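Local atomic coordinates of nitrilotriacetate monooxygenase (Burkholderia pseudomallei, PDB entry 3SDO), a protein that probably acts as a flavin-dependent monooxygenase of the bacterial luciferase-like family, using reduced FMN and molecular oxygen to oxidise its substrate. Residues Glu376-Ala379 and Ser380-Arg384; Ile383-Asp387 and Glu388-Asp392; Leu413-Leu416 and Ser417-Tyr421. All coordinates share one frame; numbering follows the deposited sequence.

Contact 1 (Glu376-Ala379 and Ser380-Arg384); sequences EAVA and SEMIR. With EDO (1,2-ethanediol), chain D.
Met382 lies along Val378 one turn further on in helix 375-387, one of the outer helices of a TIM-barrel-type fold, and the two side chains point the same way. From CB, which rests on Ala379 O at 3.6 Å, the Met382 chain passes its CG over Val378 O at 3.5 Å. With chi1 at -65° and the chain extended beyond CG, SD then carries the methyl on to Val378, where Met382 CE and Val378 CG1 stand 3.4 Å apart, tighter than usual van der Waals contact. Beneath them the helical bonds run from residue i+4 to i, Met382 N reaching Val378 O at a nearly straight 167°. Both side chains also touch Pro275 of strand 268-277, so this flank of the helix faces the barrel wall.

Polar pairs lie elsewhere on the helix. Arg384 grips the Glu381 carboxylate side-on through NE and NH2, one oxygen each; OE2 is met on its syn side, OE1 from above the carboxylate plane. Glu376 holds an ethanediol molecule, probably from the crystallisation liquor, and its OE1 also pairs with Arg419. The ethanediol O2 gives a hydrogen bond to Glu376 OE1 at 3.0 Å.

Contact 2 (Ile383-Asp387 and Glu388-Asp392); sequences IRWVD and EGAAD
The indole of Trp385 meets the Ala390 methyl obliquely, CE3 lying 3.9 Å from Ala390 CB. Phe371 and Phe243 both pack against this ring edge-to-face, and at its polar corner NE1 bonds to Glu381. A chi1 of -79° sets CG beside the backbone N and lays the six-membered ring alongside the turn that follows the helix. Next to it, Val386 CG2 touches Ala391 CB at 4.2 Å, while Val386 CA directs a C-H towards Ala391 O.

Two carbonyls of the last helical turn are taken up by the chain as it leaves. Ala390 N bonds Trp385 O at 2.8 Å, nearly along the C=O axis, and inside that bond Gly389 N makes a weak one to Val386 O at 3.3 Å. One water gives hydrogen bonds to Val386 O and Ala391 O, tying the outgoing loop to the helix end. Glu388 folds back, its CB and CG each 3.3 Å from Arg384 O, the carbonyl that also accepts Glu388 N.

The positive phi of Gly389 (83°) and the nested pair of backbone bonds define a Schellman motif, with Gly389 as the C-prime residue, which ends helix 375-387 and turns the chain towards barrel strand 393-396.

Contact 3 (Leu413-Leu416 and Ser417-Tyr421); sequences LPVL and SARGY
A Schellman motif at Gly420 ends helix 401-418, an outer helix that packs on helix 375-387 in this TIM-barrel-type fold. Gly420 has a positive phi of 81°, and two bonds run back into the last turn: Gly420 N to Ser417 O, and, enclosing it, Tyr421 N to Leu416 O at 2.9 Å. The donor of the outer bond stands 34° off the carbonyl plane. Leu416 O also receives a weak bond from Arg419 N, whose stronger partner is Val415 O at 3.1 Å.

The hydrophobic contact that accompanies the outer bond is Leu416 CD2 against Tyr421 CB, at 4.1 Å, where the two side chains cross at about a right angle. Beyond CB the tyrosine ring heads away from the helix end, and its hydroxyl reaches Asp387. Leu416 itself continues inward to Phe12 of strand 11-15, so the helix end is seated on the barrel.

One turn earlier the backbone bonds are regular: Ser417 N meets Leu413 O at 2.9 Å, and Ala418 N meets Pro414 O. The Ser417 hydroxyl hydrogen-bonds Phe422 O, and Ser417 OG also lies 3.1 Å from Leu413 O.

Arg419 runs beside Val415, both side chains pointing the same way. Its CG rests on Val415 O at 3.3 Å, and CD follows at 3.5 Å from the same oxygen. A bend at chi3 (70°) then sets the guanidinium so that Val415 CG1 lies at its edge, near the plane, with NH2 bonded to Ser380 OG. The closest side-chain approach of this pair is Val415 CG1 to Arg419 CD, at 3.7 Å.

From the N terminus, contact 1 comes first, within helix 375-387, and contact 2 continues it, sharing Ile383 and Arg384 and closing the turn that leads to strand 393-396. Neither nests in the other. Contact 3 follows in series at the end of helix 401-418, where the chain again leaves through a Schellman motif. The two helices are then joined side to side: Arg419 of contact 3 binds Glu376 and Ser380 of contact 1, and Tyr421 OH lies 2.7 Å from Asp387 OD1 of contact 2, a probable hydrogen bond. Between these polar links Ile383 packs on Arg419, Tyr421 and Leu416, so the C-terminal end of helix 401-418 is tied along helix 375-387 on the outside of the barrel.

Contact 1 (Glu376-Ala379 and Ser380-Arg384)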
ATOM      1  N   GLU A 376      17.100  15.260  30.528  1.00 21.46           N
ATOM      2  CA  GLU A 376      17.192  16.724  30.548  1.00 20.95           C
ATOM      3  C   GLU A 376      18.209  17.207  29.526  1.00 19.84           C
ATOM      4  O   GLU A 376      17.932  18.149  28.782  1.00 19.36           O
ATOM      5  CB  GLU A 376      17.582  17.260  31.935  1.00 22.13           C
ATOM      6  CG  GLU A 376      16.529  17.171  33.009  1.00 25.02           C
ATOM      7  CD  GLU A 376      15.386  18.153  32.871  1.00 26.97           C
ATOM      8  OE1 GLU A 376      15.381  19.020  31.958  1.00 25.48           O
ATOM      9  OE2 GLU A 376      14.463  18.021  33.701  1.00 27.08           O
ATOM     10  N   ALA A 377      19.386  16.573  29.479  1.00 19.51           N
ATOM     11  CA  ALA A 377      20.435  17.019  28.543  1.00 19.63           C
ATOM     12  C   ALA A 377      19.995  16.850  27.104  1.00 19.74           C
ATOM     13  O   ALA A 377      20.213  17.735  26.281  1.00 20.29           O
ATOM     14  CB  ALA A 377      21.774  16.280  28.786  1.00 19.62           C
ATOM     15  N   VAL A 378      19.369  15.713  26.797  1.00 19.46           N
ATOM     16  CA  VAL A 378      18.908  15.441  25.440  1.00 19.45           C
ATOM     17  C   VAL A 378      17.775  16.401  25.041  1.00 18.55           C
ATOM     18  O   VAL A 378      17.729  16.893  23.908  1.00 18.13           O
ATOM     19  CB  VAL A 378      18.468  13.936  25.301  1.00 19.91           C
ATOM     20  CG1 VAL A 378      17.659  13.704  24.020  1.00 20.14           C
ATOM     21  CG2 VAL A 378      19.712  13.021  25.358  1.00 19.14           C
ATOM     22  N   ALA A 379      16.861  16.671  25.974  1.00 18.55           N
ATOM     23  CA  ALA A 379      15.801  17.668  25.744  1.00 18.07           C
ATOM     24  C   ALA A 379      16.385  19.066  25.494  1.00 17.84           C
ATOM     25  O   ALA A 379      15.920  19.778  24.596  1.00 17.70           O
ATOM     26  CB  ALA A 379      14.793  17.706  26.914  1.00 17.21           C
ATOM     27  N   SER A 380      17.400  19.440  26.279  1.00 17.91           N
ATOM     28  CA  SER A 380      18.067  20.719  26.127  1.00 17.76           C
ATOM     29  C   SER A 380      18.656  20.893  24.711  1.00 17.58           C
ATOM     30  O   SER A 380      18.585  21.977  24.154  1.00 16.57           O
ATOM     31  CB  SER A 380      19.155  20.922  27.188  1.00 18.43           C
ATOM     32  OG  SER A 380      18.585  21.191  28.469  1.00 19.30           O
ATOM     33  N   GLU A 381      19.220  19.825  24.150  1.00 17.78           N
ATOM     34  CA  GLU A 381      19.810  19.879  22.803  1.00 18.29           C
ATOM     35  C   GLU A 381      18.716  20.011  21.736  1.00 18.34           C
ATOM     36  O   GLU A 381      18.858  20.786  20.791  1.00 18.94           O
ATOM     37  CB  GLU A 381      20.666  18.632  22.559  1.00 18.95           C
ATOM     38  CG  GLU A 381      21.347  18.577  21.208  1.00 18.44           C
ATOM     39  CD  GLU A 381      22.454  19.612  21.017  1.00 18.75           C
ATOM     40  OE1 GLU A 381      22.765  20.382  21.953  1.00 19.26           O
ATOM     41  OE2 GLU A 381      23.023  19.642  19.904  1.00 18.04           O
ATOM     42  N   MET A 382      17.622  19.281  21.893  1.00 18.84           N
ATOM     43  CA  MET A 382      16.469  19.443  20.992  1.00 18.99           C
ATOM     44  C   MET A 382      15.940  20.860  21.044  1.00 18.70           C
ATOM     45  O   MET A 382      15.624  21.447  20.000  1.00 18.62           O
ATOM     46  CB  MET A 382      15.333  18.459  21.317  1.00 18.55           C
ATOM     47  CG  MET A 382      15.726  16.995  21.078  1.00 22.13           C
ATOM     48  SD  MET A 382      14.460  15.803  21.602  1.00 26.47           S
ATOM     49  CE  MET A 382      15.461  14.319  21.446  1.00 31.87           C
ATOM     50  N   ILE A 383      15.818  21.399  22.257  1.00 18.62           N
ATOM     51  CA  ILE A 383      15.364  22.779  22.445  1.00 18.03           C
ATOM     52  C   ILE A 383      16.325  23.733  21.766  1.00 18.82           C
ATOM     53  O   ILE A 383      15.909  24.676  21.108  1.00 18.55           O
ATOM     54  CB  ILE A 383      15.208  23.128  23.929  1.00 18.49           C
ATOM     55  CG1 ILE A 383      13.935  22.460  24.483  1.00 18.23           C
ATOM     56  CG2 ILE A 383      15.241  24.685  24.143  1.00 17.65           C
ATOM     57  CD1 ILE A 383      13.858  22.338  26.036  1.00 18.54           C
ATOM     58  N   ARG A 384      17.618  23.466  21.893  1.00 19.42           N
ATOM     59  CA  ARG A 384      18.626  24.298  21.246  1.00 19.41           C
ATOM     60  C   ARG A 384      18.436  24.325  19.723  1.00 19.48           C
ATOM     61  O   ARG A 384      18.461  25.408  19.108  1.00 19.18           O
ATOM     62  CB  ARG A 384      20.037  23.810  21.588  1.00 19.92           C
ATOM     63  CG  ARG A 384      21.137  24.607  20.903  1.00 20.77           C
ATOM     64  CD  ARG A 384      22.516  24.244  21.405  1.00 22.66           C
ATOM     65  NE  ARG A 384      23.058  23.121  20.660  1.00 22.64           N
ATOM     66  CZ  ARG A 384      23.839  23.205  19.586  1.00 23.37           C
ATOM     67  NH1 ARG A 384      24.179  24.384  19.082  1.00 24.64           N
ATOM     68  NH2 ARG A 384      24.279  22.083  19.002  1.00 21.97           N
TER
HETATM   69  C1  EDO D 451      11.911  20.455  33.992  1.00 34.14           C
HETATM   70  O1  EDO D 451      12.315  19.133  33.553  1.00 32.81           O
HETATM   71  C2  EDO D 451      13.063  21.415  34.278  1.00 32.12           C
HETATM   72  O2  EDO D 451      14.066  21.430  33.247  1.00 30.19           O

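Contact 2 (Ile383-Asp387 and Glu388-Asp392)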
ATOM      1  N   ILE A 383      15.818  21.399  22.257  1.00 18.62           N
ATOM      2  CA  ILE A 383      15.364  22.779  22.445  1.00 18.03           C
ATOM      3  C   ILE A 383      16.325  23.733  21.766  1.00 18.82           C
ATOM      4  O   ILE A 383      15.909  24.676  21.108  1.00 18.55           O
ATOM      5  CB  ILE A 383      15.208  23.128  23.929  1.00 18.49           C
ATOM      6  CG1 ILE A 383      13.935  22.460  24.483  1.00 18.23           C
ATOM      7  CG2 ILE A 383      15.241  24.685  24.143  1.00 17.65           C
ATOM      8  CD1 ILE A 383      13.858  22.338  26.036  1.00 18.54           C
ATOM      9  N   ARG A 384      17.618  23.466  21.893  1.00 19.42           N
ATOM     10  CA  ARG A 384      18.626  24.298  21.246  1.00 19.41           C
ATOM     11  C   ARG A 384      18.436  24.325  19.723  1.00 19.48           C
ATOM     12  O   ARG A 384      18.461  25.408  19.108  1.00 19.18           O
ATOM     13  CB  ARG A 384      20.037  23.810  21.588  1.00 19.92           C
ATOM     14  CG  ARG A 384      21.137  24.607  20.903  1.00 20.77           C
ATOM     15  CD  ARG A 384      22.516  24.244  21.405  1.00 22.66           C
ATOM     16  NE  ARG A 384      23.058  23.121  20.660  1.00 22.64           N
ATOM     17  CZ  ARG A 384      23.839  23.205  19.586  1.00 23.37           C
ATOM     18  NH1 ARG A 384      24.179  24.384  19.082  1.00 24.64           N
ATOM     19  NH2 ARG A 384      24.279  22.083  19.002  1.00 21.97           N
ATOM     20  N   TRP A 385      18.242  23.149  19.119  1.00 19.18           N
ATOM     21  CA  TRP A 385      18.052  23.071  17.659  1.00 19.65           C
ATOM     22  C   TRP A 385      16.836  23.884  17.208  1.00 19.90           C
ATOM     23  O   TRP A 385      16.875  24.549  16.179  1.00 20.31           O
ATOM     24  CB  TRP A 385      17.890  21.614  17.188  1.00 19.86           C
ATOM     25  CG  TRP A 385      19.192  20.866  17.081  1.00 17.81           C
ATOM     26  CD1 TRP A 385      20.171  20.801  18.023  1.00 19.58           C
ATOM     27  CD2 TRP A 385      19.650  20.087  15.974  1.00 18.96           C
ATOM     28  NE1 TRP A 385      21.215  20.041  17.580  1.00 19.36           N
ATOM     29  CE2 TRP A 385      20.929  19.590  16.316  1.00 20.10           C
ATOM     30  CE3 TRP A 385      19.105  19.746  14.728  1.00 21.09           C
ATOM     31  CZ2 TRP A 385      21.667  18.768  15.465  1.00 20.81           C
ATOM     32  CZ3 TRP A 385      19.852  18.935  13.872  1.00 20.41           C
ATOM     33  CH2 TRP A 385      21.118  18.448  14.254  1.00 20.40           C
ATOM     34  N   VAL A 386      15.777  23.844  17.994  1.00 20.12           N
ATOM     35  CA  VAL A 386      14.536  24.578  17.673  1.00 20.83           C
ATOM     36  C   VAL A 386      14.693  26.087  17.949  1.00 21.33           C
ATOM     37  O   VAL A 386      14.381  26.905  17.084  1.00 21.43           O
ATOM     38  CB  VAL A 386      13.326  23.970  18.408  1.00 20.39           C
ATOM     39  CG1 VAL A 386      12.063  24.834  18.236  1.00 18.97           C
ATOM     40  CG2 VAL A 386      13.066  22.563  17.858  1.00 21.03           C
ATOM     41  N   ASP A 387      15.235  26.447  19.110  1.00 21.81           N
ATOM     42  CA  ASP A 387      15.488  27.862  19.438  1.00 22.84           C
ATOM     43  C   ASP A 387      16.348  28.553  18.391  1.00 23.02           C
ATOM     44  O   ASP A 387      16.119  29.718  18.071  1.00 22.11           O
ATOM     45  CB  ASP A 387      16.249  28.008  20.759  1.00 24.01           C
ATOM     46  CG  ASP A 387      15.372  27.868  21.978  1.00 25.09           C
ATOM     47  OD1 ASP A 387      14.129  27.779  21.870  1.00 26.30           O
ATOM     48  OD2 ASP A 387      15.974  27.865  23.061  1.00 30.93           O
ATOM     49  N   GLU A 388      17.352  27.836  17.877  1.00 22.42           N
ATOM     50  CA  GLU A 388      18.382  28.466  17.066  1.00 23.46           C
ATOM     51  C   GLU A 388      18.151  28.298  15.580  1.00 23.28           C
ATOM     52  O   GLU A 388      19.013  28.655  14.777  1.00 24.27           O
ATOM     53  CB  GLU A 388      19.771  27.949  17.491  1.00 23.29           C
ATOM     54  CG  GLU A 388      20.124  28.276  18.944  1.00 25.28           C
ATOM     55  CD  GLU A 388      20.006  29.772  19.250  1.00 31.91           C
ATOM     56  OE1 GLU A 388      20.592  30.536  18.471  1.00 34.89           O
ATOM     57  OE2 GLU A 388      19.349  30.155  20.255  1.00 35.61           O
ATOM     58  N   GLY A 389      17.001  27.762  15.195  1.00 22.82           N
ATOM     59  CA  GLY A 389      16.619  27.715  13.774  1.00 22.37           C
ATOM     60  C   GLY A 389      17.186  26.565  12.964  1.00 21.72           C
ATOM     61  O   GLY A 389      17.503  26.736  11.790  1.00 21.55           O
ATOM     62  N   ALA A 390      17.324  25.390  13.568  1.00 20.81           N
ATOM     63  CA  ALA A 390      17.729  24.197  12.817  1.00 20.73           C
ATOM     64  C   ALA A 390      16.571  23.224  12.630  1.00 19.66           C
ATOM     65  O   ALA A 390      16.693  22.268  11.859  1.00 19.37           O
ATOM     66  CB  ALA A 390      18.872  23.485  13.505  1.00 21.36           C
ATOM     67  N   ALA A 391      15.459  23.459  13.319  1.00 18.88           N
ATOM     68  CA  ALA A 391      14.352  22.490  13.316  1.00 18.45           C
ATOM     69  C   ALA A 391      13.036  23.147  13.740  1.00 18.25           C
ATOM     70  O   ALA A 391      13.039  24.057  14.544  1.00 17.83           O
ATOM     71  CB  ALA A 391      14.690  21.327  14.233  1.00 17.71           C
ATOM     72  N   ASP A 392      11.932  22.707  13.142  1.00 18.48           N
ATOM     73  CA  ASP A 392      10.568  23.005  13.602  1.00 18.70           C
ATOM     74  C   ASP A 392      10.001  21.804  14.366  1.00 18.12           C
ATOM     75  O   ASP A 392       8.911  21.854  14.947  1.00 18.33           O
ATOM     76  CB  ASP A 392       9.641  23.279  12.414  1.00 19.09           C
ATOM     77  CG  ASP A 392      10.042  24.515  11.629  1.00 19.75           C
ATOM     78  OD1 ASP A 392      10.415  25.500  12.271  1.00 18.21           O
ATOM     79  OD2 ASP A 392       9.993  24.489  10.367  1.00 18.31           O
TER
HETATM   80  O   HOH W   1      12.556  26.805  14.863  1.00 28.01           O

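Contact 3 (Leu413-Leu416 and Ser417-Tyr421)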
ATOM      1  N   LEU A 413       9.845  12.983  26.288  1.00 18.89           N
ATOM      2  CA  LEU A 413       8.682  13.830  26.033  1.00 18.55           C
ATOM      3  C   LEU A 413       8.146  14.532  27.286  1.00 18.99           C
ATOM      4  O   LEU A 413       7.795  15.695  27.212  1.00 19.30           O
ATOM      5  CB  LEU A 413       7.575  13.062  25.282  1.00 18.49           C
ATOM      6  CG  LEU A 413       7.904  12.676  23.823  1.00 19.37           C
ATOM      7  CD1 LEU A 413       6.731  11.917  23.128  1.00 19.35           C
ATOM      8  CD2 LEU A 413       8.295  13.913  22.995  1.00 19.51           C
ATOM      9  N   PRO A 414       8.071  13.838  28.445  1.00 19.94           N
ATOM     10  CA  PRO A 414       7.591  14.502  29.660  1.00 20.12           C
ATOM     11  C   PRO A 414       8.479  15.653  30.142  1.00 20.33           C
ATOM     12  O   PRO A 414       7.971  16.614  30.688  1.00 20.87           O
ATOM     13  CB  PRO A 414       7.569  13.361  30.684  1.00 21.11           C
ATOM     14  CG  PRO A 414       7.371  12.159  29.846  1.00 20.49           C
ATOM     15  CD  PRO A 414       8.237  12.396  28.672  1.00 19.54           C
ATOM     16  N   VAL A 415       9.790  15.552  29.948  1.00 20.42           N
ATOM     17  CA  VAL A 415      10.709  16.659  30.218  1.00 19.86           C
ATOM     18  C   VAL A 415      10.440  17.822  29.267  1.00 19.42           C
ATOM     19  O   VAL A 415      10.334  18.967  29.692  1.00 19.42           O
ATOM     20  CB  VAL A 415      12.193  16.223  30.084  1.00 20.13           C
ATOM     21  CG1 VAL A 415      13.139  17.451  30.159  1.00 18.40           C
ATOM     22  CG2 VAL A 415      12.530  15.169  31.142  1.00 21.64           C
ATOM     23  N   LEU A 416      10.280  17.538  27.983  1.00 19.57           N
ATOM     24  CA  LEU A 416       9.941  18.615  27.040  1.00 19.42           C
ATOM     25  C   LEU A 416       8.621  19.297  27.392  1.00 19.32           C
ATOM     26  O   LEU A 416       8.527  20.539  27.351  1.00 19.54           O
ATOM     27  CB  LEU A 416       9.919  18.117  25.600  1.00 19.21           C
ATOM     28  CG  LEU A 416      11.242  17.799  24.921  1.00 20.00           C
ATOM     29  CD1 LEU A 416      10.973  17.146  23.552  1.00 17.12           C
ATOM     30  CD2 LEU A 416      12.081  19.069  24.771  1.00 16.90           C
ATOM     31  N   SER A 417       7.609  18.501  27.751  1.00 20.17           N
ATOM     32  CA  SER A 417       6.312  19.032  28.160  1.00 20.60           C
ATOM     33  C   SER A 417       6.453  19.942  29.394  1.00 20.86           C
ATOM     34  O   SER A 417       5.906  21.045  29.424  1.00 20.73           O
ATOM     35  CB  SER A 417       5.278  17.913  28.457  1.00 20.87           C
ATOM     36  OG  SER A 417       4.998  17.130  27.312  1.00 22.93           O
ATOM     37  N   ALA A 418       7.204  19.488  30.386  1.00 21.02           N
ATOM     38  CA  ALA A 418       7.425  20.282  31.594  1.00 22.43           C
ATOM     39  C   ALA A 418       8.090  21.635  31.313  1.00 22.62           C
ATOM     40  O   ALA A 418       7.840  22.607  32.044  1.00 23.16           O
ATOM     41  CB  ALA A 418       8.233  19.479  32.607  1.00 22.96           C
ATOM     42  N   ARG A 419       8.905  21.703  30.254  1.00 21.68           N
ATOM     43  CA  ARG A 419       9.602  22.928  29.873  1.00 21.39           C
ATOM     44  C   ARG A 419       8.862  23.772  28.828  1.00 21.21           C
ATOM     45  O   ARG A 419       9.389  24.809  28.390  1.00 20.71           O
ATOM     46  CB  ARG A 419      11.022  22.586  29.383  1.00 21.04           C
ATOM     47  CG  ARG A 419      11.812  21.848  30.450  1.00 20.76           C
ATOM     48  CD  ARG A 419      13.081  21.144  29.935  1.00 22.89           C
ATOM     49  NE  ARG A 419      14.114  22.085  29.540  1.00 22.37           N
ATOM     50  CZ  ARG A 419      15.371  21.751  29.252  1.00 23.66           C
ATOM     51  NH1 ARG A 419      15.808  20.481  29.369  1.00 22.24           N
ATOM     52  NH2 ARG A 419      16.213  22.703  28.877  1.00 21.53           N
ATOM     53  N   GLY A 420       7.644  23.363  28.456  1.00 20.68           N
ATOM     54  CA  GLY A 420       6.818  24.151  27.510  1.00 20.61           C
ATOM     55  C   GLY A 420       7.147  23.962  26.049  1.00 20.33           C
ATOM     56  O   GLY A 420       6.772  24.785  25.183  1.00 19.29           O
ATOM     57  N   TYR A 421       7.829  22.855  25.754  1.00 20.46           N
ATOM     58  CA  TYR A 421       8.255  22.551  24.403  1.00 19.97           C
ATOM     59  C   TYR A 421       7.591  21.292  23.790  1.00 20.41           C
ATOM     60  O   TYR A 421       8.054  20.793  22.768  1.00 20.50           O
ATOM     61  CB  TYR A 421       9.781  22.428  24.372  1.00 20.17           C
ATOM     62  CG  TYR A 421      10.537  23.744  24.316  1.00 18.98           C
ATOM     63  CD1 TYR A 421      10.853  24.322  23.104  1.00 20.52           C
ATOM     64  CD2 TYR A 421      10.980  24.374  25.466  1.00 20.26           C
ATOM     65  CE1 TYR A 421      11.567  25.523  23.039  1.00 22.03           C
ATOM     66  CE2 TYR A 421      11.706  25.569  25.410  1.00 21.91           C
ATOM     67  CZ  TYR A 421      11.991  26.130  24.182  1.00 22.84           C
ATOM     68  OH  TYR A 421      12.702  27.299  24.089  1.00 25.71           O
TER